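Local structure of Alpha/beta hydrolase fold-3 domain protein (5LK6) at residues E26-F31 against A113-F118; Y63-K66 against P70-V73; G80-G85 against S208-S213; L170-L175 against G294-R299. The protein is probably a thermostable carboxylesterase or lipase of the alpha/beta hydrolase fold, hydrolysing ester bonds with a serine nucleophile. All coordinates share one frame; numbering follows the deposited sequence.

Contact 1 of 4, residues E26-F31 against A113-F118; sequences EVRKIF and APEYKF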
# COMPACT_ATOMS: atom_id res chain seq x y z
N GLU A 26 -18.46 14.33 25.64
CA GLU A 26 -17.27 15.13 25.47
C GLU A 26 -16.33 14.46 24.45
O GLU A 26 -15.82 15.17 23.58
CB GLU A 26 -16.57 15.45 26.81
CG GLU A 26 -17.19 16.63 27.60
CD GLU A 26 -17.13 16.56 29.17
OE1 GLU A 26 -16.38 15.70 29.79
OE2 GLU A 26 -17.85 17.41 29.80
N VAL A 27 -16.15 13.13 24.48
CA VAL A 27 -15.23 12.48 23.51
C VAL A 27 -15.83 12.35 22.11
O VAL A 27 -15.13 12.44 21.11
CB VAL A 27 -14.63 11.14 23.98
CG1 VAL A 27 -13.79 11.33 25.23
CG2 VAL A 27 -15.68 10.08 24.16
N ARG A 28 -17.12 12.15 22.03
CA ARG A 28 -17.78 12.22 20.75
C ARG A 28 -17.56 13.58 20.10
O ARG A 28 -17.25 13.61 18.92
CB ARG A 28 -19.26 11.94 20.88
CG ARG A 28 -19.50 10.47 21.10
CD ARG A 28 -20.95 10.15 21.46
NE ARG A 28 -21.10 8.71 21.56
CZ ARG A 28 -22.14 8.08 22.04
NH1 ARG A 28 -23.19 8.73 22.49
NH2 ARG A 28 -22.11 6.75 22.07
N LYS A 29 -17.68 14.67 20.88
CA LYS A 29 -17.56 16.00 20.34
C LYS A 29 -16.11 16.17 19.88
O LYS A 29 -15.86 16.55 18.70
CB LYS A 29 -18.13 17.12 21.29
CG LYS A 29 -17.72 18.60 21.02
CD LYS A 29 -18.86 19.69 20.97
CE LYS A 29 -19.62 19.98 22.28
NZ LYS A 29 -19.07 21.14 23.04
N ILE A 30 -15.15 15.83 20.74
CA ILE A 30 -13.74 16.02 20.37
C ILE A 30 -13.36 15.22 19.09
O ILE A 30 -12.66 15.77 18.23
CB ILE A 30 -12.79 15.70 21.55
CG1 ILE A 30 -12.97 16.76 22.62
CG2 ILE A 30 -11.33 15.64 21.07
CD1 ILE A 30 -12.29 16.41 23.93
N PHE A 31 -13.85 13.98 18.94
CA PHE A 31 -13.51 13.23 17.74
C PHE A 31 -14.19 13.82 16.49
O PHE A 31 -13.55 13.90 15.45
CB PHE A 31 -13.78 11.74 17.89
CG PHE A 31 -13.59 10.97 16.63
CD1 PHE A 31 -12.31 10.56 16.25
CD2 PHE A 31 -14.66 10.76 15.77
CE1 PHE A 31 -12.11 9.92 15.05
CE2 PHE A 31 -14.47 10.14 14.56
CZ PHE A 31 -13.19 9.70 14.21
N ALA A 113 -22.48 1.91 21.65
CA ALA A 113 -22.40 1.77 23.06
C ALA A 113 -22.04 3.13 23.63
O ALA A 113 -21.52 3.98 22.90
CB ALA A 113 -21.33 0.76 23.39
N PRO A 114 -22.33 3.38 24.91
CA PRO A 114 -22.89 2.42 25.86
C PRO A 114 -24.39 2.19 25.80
O PRO A 114 -24.88 1.28 26.49
CB PRO A 114 -22.54 3.04 27.21
CG PRO A 114 -22.61 4.48 26.93
CD PRO A 114 -21.96 4.63 25.58
N GLU A 115 -25.12 2.94 24.97
CA GLU A 115 -26.56 2.82 24.98
C GLU A 115 -26.98 1.48 24.45
O GLU A 115 -27.87 0.87 25.00
CB GLU A 115 -27.33 4.02 24.38
CG GLU A 115 -26.70 4.96 23.29
CD GLU A 115 -25.46 5.87 23.65
OE1 GLU A 115 -25.62 7.11 23.95
OE2 GLU A 115 -24.31 5.33 23.52
N TYR A 116 -26.29 0.98 23.44
CA TYR A 116 -26.56 -0.33 22.90
C TYR A 116 -25.30 -1.13 22.96
O TYR A 116 -24.25 -0.78 22.37
CB TYR A 116 -27.11 -0.27 21.45
CG TYR A 116 -28.32 0.59 21.34
CD1 TYR A 116 -29.60 0.09 21.66
CD2 TYR A 116 -28.19 1.95 21.00
CE1 TYR A 116 -30.72 0.91 21.61
CE2 TYR A 116 -29.30 2.78 20.97
CZ TYR A 116 -30.55 2.26 21.26
OH TYR A 116 -31.61 3.08 21.21
N LYS A 117 -25.42 -2.26 23.62
CA LYS A 117 -24.29 -3.13 23.90
C LYS A 117 -24.14 -4.13 22.78
O LYS A 117 -25.04 -4.37 22.03
CB LYS A 117 -24.54 -3.90 25.20
CG LYS A 117 -24.94 -3.05 26.41
CD LYS A 117 -23.78 -2.27 26.98
CE LYS A 117 -24.21 -1.55 28.23
NZ LYS A 117 -23.32 -0.36 28.41
N PHE A 118 -22.98 -4.74 22.74
CA PHE A 118 -22.73 -5.90 21.94
C PHE A 118 -23.86 -6.93 22.17
O PHE A 118 -24.28 -7.13 23.31
CB PHE A 118 -21.38 -6.47 22.34
CG PHE A 118 -21.08 -7.80 21.74
CD1 PHE A 118 -21.48 -8.97 22.37
CD2 PHE A 118 -20.34 -7.90 20.55
CE1 PHE A 118 -21.17 -10.19 21.81
CE2 PHE A 118 -20.06 -9.11 19.97
CZ PHE A 118 -20.46 -10.25 20.61

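Contact 2 of 4, residues Y63-K66 against P70-V73; sequences YLPK and PYGV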
# COMPACT_ATOMS: atom_id res chain seq x y z
N TYR A 63 -23.35 7.71 -0.81
CA TYR A 63 -22.54 8.58 -1.66
C TYR A 63 -22.42 7.92 -3.04
O TYR A 63 -22.03 6.71 -3.15
CB TYR A 63 -21.15 8.75 -1.07
CG TYR A 63 -21.08 9.22 0.35
CD1 TYR A 63 -21.25 8.34 1.42
CD2 TYR A 63 -20.78 10.52 0.62
CE1 TYR A 63 -21.13 8.78 2.75
CE2 TYR A 63 -20.70 10.98 1.92
CZ TYR A 63 -20.86 10.11 2.99
OH TYR A 63 -20.73 10.62 4.27
N LEU A 64 -22.78 8.67 -4.08
CA LEU A 64 -22.52 8.20 -5.46
C LEU A 64 -21.32 8.96 -5.96
O LEU A 64 -21.08 10.09 -5.53
CB LEU A 64 -23.69 8.42 -6.39
CG LEU A 64 -25.10 7.91 -6.07
CD1 LEU A 64 -26.00 8.47 -7.16
CD2 LEU A 64 -25.26 6.38 -5.98
N PRO A 65 -20.55 8.35 -6.85
CA PRO A 65 -19.49 9.10 -7.50
C PRO A 65 -20.01 9.90 -8.71
O PRO A 65 -21.20 9.79 -9.10
CB PRO A 65 -18.54 8.01 -7.96
CG PRO A 65 -19.45 6.83 -8.21
CD PRO A 65 -20.64 6.97 -7.32
N LYS A 66 -19.12 10.73 -9.25
CA LYS A 66 -19.39 11.54 -10.44
C LYS A 66 -19.51 10.66 -11.66
O LYS A 66 -20.46 10.80 -12.40
CB LYS A 66 -18.34 12.63 -10.62
CG LYS A 66 -18.66 13.78 -9.70
CD LYS A 66 -17.74 14.96 -9.80
CE LYS A 66 -18.51 16.21 -9.39
NZ LYS A 66 -17.65 17.27 -8.81
N PRO A 70 -23.12 1.48 -14.53
CA PRO A 70 -23.39 0.77 -13.28
C PRO A 70 -22.16 0.68 -12.28
O PRO A 70 -21.01 0.70 -12.68
CB PRO A 70 -23.82 -0.64 -13.77
CG PRO A 70 -23.24 -0.78 -15.14
CD PRO A 70 -22.71 0.56 -15.59
N TYR A 71 -22.47 0.52 -10.99
CA TYR A 71 -21.53 0.65 -9.89
C TYR A 71 -21.33 -0.65 -9.08
O TYR A 71 -22.15 -1.60 -9.14
CB TYR A 71 -22.05 1.68 -8.95
CG TYR A 71 -22.34 3.04 -9.54
CD1 TYR A 71 -21.31 3.84 -10.06
CD2 TYR A 71 -23.64 3.56 -9.51
CE1 TYR A 71 -21.56 5.14 -10.54
CE2 TYR A 71 -23.93 4.87 -9.96
CZ TYR A 71 -22.90 5.67 -10.48
OH TYR A 71 -23.24 6.97 -10.93
N GLY A 72 -20.20 -0.71 -8.38
CA GLY A 72 -20.05 -1.64 -7.25
C GLY A 72 -20.47 -0.82 -6.04
O GLY A 72 -20.44 0.44 -6.07
N VAL A 73 -20.89 -1.52 -4.99
CA VAL A 73 -21.33 -0.86 -3.73
C VAL A 73 -20.46 -1.29 -2.55
O VAL A 73 -20.30 -2.49 -2.29
CB VAL A 73 -22.80 -1.15 -3.37
CG1 VAL A 73 -23.22 -0.34 -2.14
CG2 VAL A 73 -23.69 -0.81 -4.54
O HOH W 1 -23.92 9.78 -10.01

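Contact 3 of 4, residues G80-G85 against S208-S213; sequences GGFVIG and SQYLRS. With SO4 (sulfate ion), chain E.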
# COMPACT_ATOMS: atom_id res chain seq x y z
N GLY A 80 -14.17 4.06 15.94
CA GLY A 80 -14.54 4.76 17.18
C GLY A 80 -14.86 3.87 18.40
O GLY A 80 -15.63 4.28 19.28
N GLY A 81 -14.28 2.67 18.47
CA GLY A 81 -14.38 1.80 19.62
C GLY A 81 -15.76 1.32 19.99
O GLY A 81 -16.03 0.94 21.16
N PHE A 82 -16.65 1.34 19.00
CA PHE A 82 -18.08 1.01 19.18
C PHE A 82 -18.83 2.05 20.03
O PHE A 82 -19.94 1.76 20.48
CB PHE A 82 -18.25 -0.39 19.85
CG PHE A 82 -17.50 -1.51 19.17
CD1 PHE A 82 -18.04 -2.14 18.03
CD2 PHE A 82 -16.28 -1.96 19.69
CE1 PHE A 82 -17.37 -3.18 17.41
CE2 PHE A 82 -15.60 -3.00 19.08
CZ PHE A 82 -16.15 -3.61 17.93
N VAL A 83 -18.21 3.18 20.28
CA VAL A 83 -18.73 4.18 21.15
C VAL A 83 -18.74 5.59 20.49
O VAL A 83 -19.65 6.35 20.72
CB VAL A 83 -17.92 4.24 22.46
CG1 VAL A 83 -18.37 5.40 23.32
CG2 VAL A 83 -18.07 2.95 23.24
N ILE A 84 -17.71 5.96 19.74
CA ILE A 84 -17.64 7.30 19.11
C ILE A 84 -17.67 7.11 17.59
O ILE A 84 -17.88 5.98 17.08
CB ILE A 84 -16.43 8.11 19.59
CG1 ILE A 84 -15.11 7.62 19.00
CG2 ILE A 84 -16.41 8.10 21.10
CD1 ILE A 84 -13.90 8.33 19.59
N GLY A 85 -17.56 8.23 16.89
CA GLY A 85 -17.74 8.22 15.47
C GLY A 85 -19.20 8.11 15.09
O GLY A 85 -20.07 7.80 15.93
N SER A 208 -15.22 -1.82 28.06
CA SER A 208 -16.03 -1.64 29.28
C SER A 208 -17.39 -1.11 28.87
O SER A 208 -18.35 -1.38 29.54
CB SER A 208 -15.31 -0.74 30.33
OG SER A 208 -15.50 0.71 30.15
N GLN A 209 -17.47 -0.34 27.78
CA GLN A 209 -18.73 0.23 27.35
C GLN A 209 -19.56 -0.71 26.44
O GLN A 209 -20.81 -0.71 26.52
CB GLN A 209 -18.53 1.56 26.69
CG GLN A 209 -17.81 2.66 27.47
CD GLN A 209 -18.47 3.06 28.78
OE1 GLN A 209 -17.96 2.69 29.84
NE2 GLN A 209 -19.58 3.85 28.72
N TYR A 210 -18.90 -1.48 25.59
CA TYR A 210 -19.60 -2.28 24.56
C TYR A 210 -19.94 -3.69 25.07
O TYR A 210 -21.08 -4.15 24.89
CB TYR A 210 -18.70 -2.35 23.34
CG TYR A 210 -19.11 -3.10 22.10
CD1 TYR A 210 -20.27 -2.82 21.45
CD2 TYR A 210 -18.27 -4.04 21.55
CE1 TYR A 210 -20.63 -3.52 20.30
CE2 TYR A 210 -18.61 -4.73 20.38
CZ TYR A 210 -19.79 -4.47 19.75
OH TYR A 210 -20.09 -5.14 18.58
N LEU A 211 -18.97 -4.37 25.71
CA LEU A 211 -19.12 -5.78 26.10
C LEU A 211 -20.00 -5.91 27.33
O LEU A 211 -20.12 -4.98 28.13
CB LEU A 211 -17.77 -6.43 26.29
CG LEU A 211 -16.83 -6.42 25.07
CD1 LEU A 211 -15.52 -7.09 25.36
CD2 LEU A 211 -17.46 -7.14 23.89
N ARG A 212 -20.72 -7.03 27.42
CA ARG A 212 -21.63 -7.25 28.54
C ARG A 212 -21.03 -8.04 29.71
O ARG A 212 -21.44 -7.87 30.86
CB ARG A 212 -22.86 -8.02 28.07
CG ARG A 212 -23.66 -7.36 26.93
CD ARG A 212 -24.64 -8.35 26.34
NE ARG A 212 -23.97 -9.49 25.71
CZ ARG A 212 -24.53 -10.34 24.87
NH1 ARG A 212 -25.81 -10.23 24.50
NH2 ARG A 212 -23.78 -11.32 24.36
N SER A 213 -20.13 -8.95 29.37
CA SER A 213 -19.44 -9.81 30.33
C SER A 213 -18.15 -10.31 29.66
O SER A 213 -17.97 -10.14 28.42
CB SER A 213 -20.34 -11.00 30.75
OG SER A 213 -20.42 -12.00 29.74
S SO4 E . -26.57 -13.04 22.10
O1 SO4 E . -27.18 -11.79 22.56
O2 SO4 E . -26.71 -12.99 20.58
O3 SO4 E . -25.19 -13.13 22.73
O4 SO4 E . -27.17 -14.24 22.68

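Contact 4 of 4, residues L170-L175 against G294-R299; sequences LKYQIL and GSVLRR. With SO4 (sulfate ion), chain F; SO4 (sulfate ion), chain H.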
# COMPACT_ATOMS: atom_id res chain seq x y z
N LEU A 170 -20.13 -11.57 -1.06
CA LEU A 170 -19.42 -10.29 -0.98
C LEU A 170 -18.20 -10.32 -1.93
O LEU A 170 -17.51 -11.33 -2.04
CB LEU A 170 -19.02 -9.99 0.48
CG LEU A 170 -20.25 -9.88 1.39
CD1 LEU A 170 -19.88 -9.81 2.86
CD2 LEU A 170 -21.12 -8.69 0.94
N LYS A 171 -17.95 -9.24 -2.65
CA LYS A 171 -16.81 -9.27 -3.58
C LYS A 171 -15.48 -9.23 -2.81
O LYS A 171 -14.49 -9.83 -3.27
CB LYS A 171 -16.85 -8.13 -4.62
CG LYS A 171 -18.01 -8.12 -5.60
CD LYS A 171 -18.29 -9.48 -6.23
CE LYS A 171 -18.99 -9.34 -7.58
NZ LYS A 171 -19.00 -10.66 -8.27
N TYR A 172 -15.47 -8.56 -1.65
CA TYR A 172 -14.22 -8.10 -1.06
C TYR A 172 -14.48 -7.52 0.34
O TYR A 172 -15.54 -6.96 0.61
CB TYR A 172 -13.59 -7.03 -1.99
CG TYR A 172 -12.10 -6.95 -2.03
CD1 TYR A 172 -11.33 -7.76 -2.90
CD2 TYR A 172 -11.44 -6.05 -1.25
CE1 TYR A 172 -9.94 -7.67 -2.96
CE2 TYR A 172 -10.05 -5.96 -1.29
CZ TYR A 172 -9.30 -6.78 -2.12
OH TYR A 172 -7.93 -6.62 -2.08
N GLN A 173 -13.49 -7.67 1.20
CA GLN A 173 -13.50 -7.04 2.51
C GLN A 173 -12.22 -6.23 2.69
O GLN A 173 -11.14 -6.72 2.43
CB GLN A 173 -13.63 -8.07 3.65
CG GLN A 173 -12.57 -9.15 3.65
CD GLN A 173 -12.73 -10.19 4.74
OE1 GLN A 173 -13.05 -9.87 5.86
NE2 GLN A 173 -12.48 -11.44 4.39
N ILE A 174 -12.39 -5.04 3.23
CA ILE A 174 -11.31 -4.15 3.54
C ILE A 174 -11.29 -3.87 5.02
O ILE A 174 -12.18 -3.21 5.54
CB ILE A 174 -11.43 -2.89 2.70
CG1 ILE A 174 -11.36 -3.32 1.24
CG2 ILE A 174 -10.29 -1.90 3.01
CD1 ILE A 174 -11.43 -2.19 0.27
N LEU A 175 -10.25 -4.38 5.68
CA LEU A 175 -10.01 -4.17 7.11
C LEU A 175 -8.87 -3.17 7.37
O LEU A 175 -7.69 -3.46 7.15
CB LEU A 175 -9.69 -5.49 7.74
CG LEU A 175 -10.79 -6.53 7.95
CD1 LEU A 175 -12.02 -6.42 7.07
CD2 LEU A 175 -10.17 -7.91 7.88
N GLY A 294 -9.09 2.67 -2.95
CA GLY A 294 -9.85 3.00 -4.16
C GLY A 294 -9.45 2.14 -5.38
O GLY A 294 -10.30 1.56 -6.06
N SER A 295 -8.17 2.04 -5.63
CA SER A 295 -7.70 1.42 -6.83
C SER A 295 -7.84 -0.13 -6.71
O SER A 295 -8.07 -0.81 -7.70
CB SER A 295 -6.28 1.94 -7.24
OG SER A 295 -5.29 1.61 -6.29
N VAL A 296 -7.75 -0.68 -5.51
CA VAL A 296 -8.08 -2.08 -5.35
C VAL A 296 -9.57 -2.31 -5.65
O VAL A 296 -9.91 -3.23 -6.36
CB VAL A 296 -7.65 -2.59 -3.96
CG1 VAL A 296 -8.28 -3.90 -3.58
CG2 VAL A 296 -6.16 -2.76 -3.94
N LEU A 297 -10.46 -1.47 -5.13
CA LEU A 297 -11.90 -1.64 -5.40
C LEU A 297 -12.22 -1.45 -6.91
O LEU A 297 -13.03 -2.18 -7.46
CB LEU A 297 -12.77 -0.71 -4.52
CG LEU A 297 -12.93 -1.14 -3.06
CD1 LEU A 297 -13.50 -0.02 -2.22
CD2 LEU A 297 -13.81 -2.36 -2.96
N ARG A 298 -11.58 -0.47 -7.57
CA ARG A 298 -11.75 -0.30 -9.00
C ARG A 298 -11.41 -1.57 -9.78
O ARG A 298 -12.16 -1.94 -10.67
CB ARG A 298 -10.94 0.86 -9.54
CG ARG A 298 -11.56 2.21 -9.26
CD ARG A 298 -10.84 3.30 -10.02
NE ARG A 298 -10.94 4.59 -9.37
CZ ARG A 298 -10.56 5.77 -9.91
NH1 ARG A 298 -10.09 5.86 -11.17
NH2 ARG A 298 -10.72 6.88 -9.21
N ARG A 299 -10.33 -2.27 -9.42
CA ARG A 299 -10.03 -3.51 -10.09
C ARG A 299 -11.12 -4.55 -9.84
O ARG A 299 -11.56 -5.18 -10.80
CB ARG A 299 -8.67 -4.10 -9.72
CG ARG A 299 -7.47 -3.32 -10.26
CD ARG A 299 -6.30 -4.26 -10.59
NE ARG A 299 -6.24 -5.47 -9.73
CZ ARG A 299 -5.79 -5.52 -8.46
NH1 ARG A 299 -5.35 -4.40 -7.79
NH2 ARG A 299 -5.80 -6.73 -7.86
S SO4 F . -9.07 9.23 -11.68
O1 SO4 F . -9.94 10.43 -11.64
O2 SO4 F . -9.67 8.30 -12.75
O3 SO4 F . -7.67 9.66 -11.89
O4 SO4 F . -8.97 8.62 -10.35
S SO4 H . -9.26 3.62 -14.18
O1 SO4 H . -8.78 4.02 -15.54
O2 SO4 H . -10.29 4.62 -13.82
O3 SO4 H . -8.14 3.77 -13.26
O4 SO4 H . -9.66 2.18 -13.96

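Contact 1 of 4, residues E26-F31 against A113-F118
R28 NH2 is held by two acceptors: the carboxylate of E115, with NH2 to OE2 at 3.0 Å, and the backbone oxygen of V83. The neighbouring NH1 reaches the second carboxylate oxygen, E115 OE1, over 3.3 Å, which completes an end-on, two-nitrogen salt bridge. Both bonds are nearly straight and leave within the guanidinium plane. The carboxylate is tilted by 32° against that plane, and both oxygens are met from well outside the carboxylate plane, OE1 on its syn side. The arginine runs straight from CG to NE and spans the gap between the two backbones, while E115 folds at chi2 (-66°) to bring its acid group back to meet it. Around this pair, A113 O lies 3.0 Å from R28 NH2, but at an angle too poor for a bond. A cis peptide joins A113 to P114, and P114 O accepts a bond from K117 NZ, which also binds Q209 O. The bridge ties helix 24-36, near the N-terminus, to the loop between strand 104-108 and helix 120-133. V27, on the same helix, rests on I84 of the loop after strand 72-77, and A113 and P114 lean on helix 200-210.

Contact 2 of 4, residues Y63-K66 against P70-V73
L64 CA and Y71 CA are the nearest pair of CA atoms, 8.8 Å apart, and no hydrogen bond joins the two segments directly, so side chains and a water do the bridging. The Y71 side chain starts with CG beside its backbone N (chi1 -56°) and reaches across to P65, which comes from the opposite direction. P65 CD sits over one face of the phenol ring in a CH-pi contact, 4.2 Å from the centroid, and P65 CG lies 3.6 Å from Y71 CE1. L64 CD2 touches the ring more loosely and obliquely, at 4.5 Å from Y71 CE2. These residues flank the link from strand 57-63 to strand 72-77 of the central alpha/beta hydrolase sheet. The two strands are not neighbours there: strand 104-108 runs between them, antiparallel to the first and parallel to the second, and its V104 is touched by both L64 and Y71. At the polar end, one water donates to P65 O (2.9 Å) and to Y71 OH (3.0 Å). The same hydroxyl is also hydrogen-bonded to A67 O in the short link between the two segments.

Contact 3 of 4, residues G80-G85 against S208-S213
F82 and Y210 lie face to face in an offset stack, with centroids 3.7 Å apart and planes only 4° from parallel. Y210 CE2 sits over the centre of the phenylalanine ring, while F82 CG sits over the centre of the tyrosine ring. The slip between the rings also brings F82 CB over the tyrosine face in a CH-pi contact, 3.8 Å from its centroid. With CG anti to the backbone N (chi1 179°), the Y210 ring reaches the face of F82. Beside the stack, V83 CG2 meets Q209 CB at 3.7 Å, although the amide of Q209 leads away. The loop that carries F82 follows strand 72-77, and its G80 and G81 belong to the HGGG sequence of hormone-sensitive-lipase-like esterases; in relatives such glycines line the oxyanion hole, and they probably do so here. G80 O accepts two backbone bonds, from V83 N (3.0 Å) and I84 N (2.7 Å), which close a turn through G81, F82 and V83. Further out, A152, N155 and L156 of helix 152-163 touch F82, and F118 meets Y210 edge to face. Beyond the helix end, R212 faces a sulfate, probably from the crystallisation liquor, through NH1 to O1 and NH2 to O3, both at 2.8 Å; R221 binds the same ion, and R212 NH2 also has D216 as a salt-bridge partner.

Contact 4 of 4, residues L170-L175 against G294-R299
V296 is the first residue of 294-299 to touch the other segment: its CG1, anti to the backbone N (chi1 164°), points at the phenol end of Y172 and lies 3.4 Å from Y172 CZ. It approaches the ring obliquely, the two side chains crossing at about a right angle. L297 follows, with its branch point turned to the strand: L297 CG is 3.8 Å from I174 CD1, and both of its methyls lie near the same atom. L297 also touches A146, and I174 touches A148, both of the adjacent strand 144-150. R298, held in the helix by its backbone bond to G294 O, runs extended in another direction. R298 NH1 binds O2 of one sulfate (chain H) at 2.9 Å and O2 of a second (chain F) at 2.9 Å, both probably from the crystallisation liquor, while R298 NH2 binds O4 of the second at 2.7 Å; R298 NE is taken by A100 O. R299 reaches the second subunit, where D288 and E284 of that chain form salt bridges with it. Helix 285-302 thus packs on the central sheet of the alpha/beta hydrolase fold and also faces the dimer partner. The chemistry divides: largely apolar contacts join helix to strand without a hydrogen bond, while the following arginines carry their charge away, R298 to the sulfates and R299 to acids of the second subunit.

Contacts 1 and 3 form one cluster, their centres about 7 Å apart: A113 N lies 2.8 Å from F82 O, and R28 of contact 1 also reaches the loop of contact 3, so the loop 80-85 is held jointly by 113-118, by helix 24-36 and by 208-213. F82 lies near, without touching, the likely catalytic triad S151, H274 and D244, which places this cluster beside the probable active site. Contacts 2 and 4 reach the same central sheet, opposite contact 3 across the chain's centre, their own centres about 13 Å apart. Contact 3 is about 31 Å from contact 2 and 27 Å from contact 4, centre to centre.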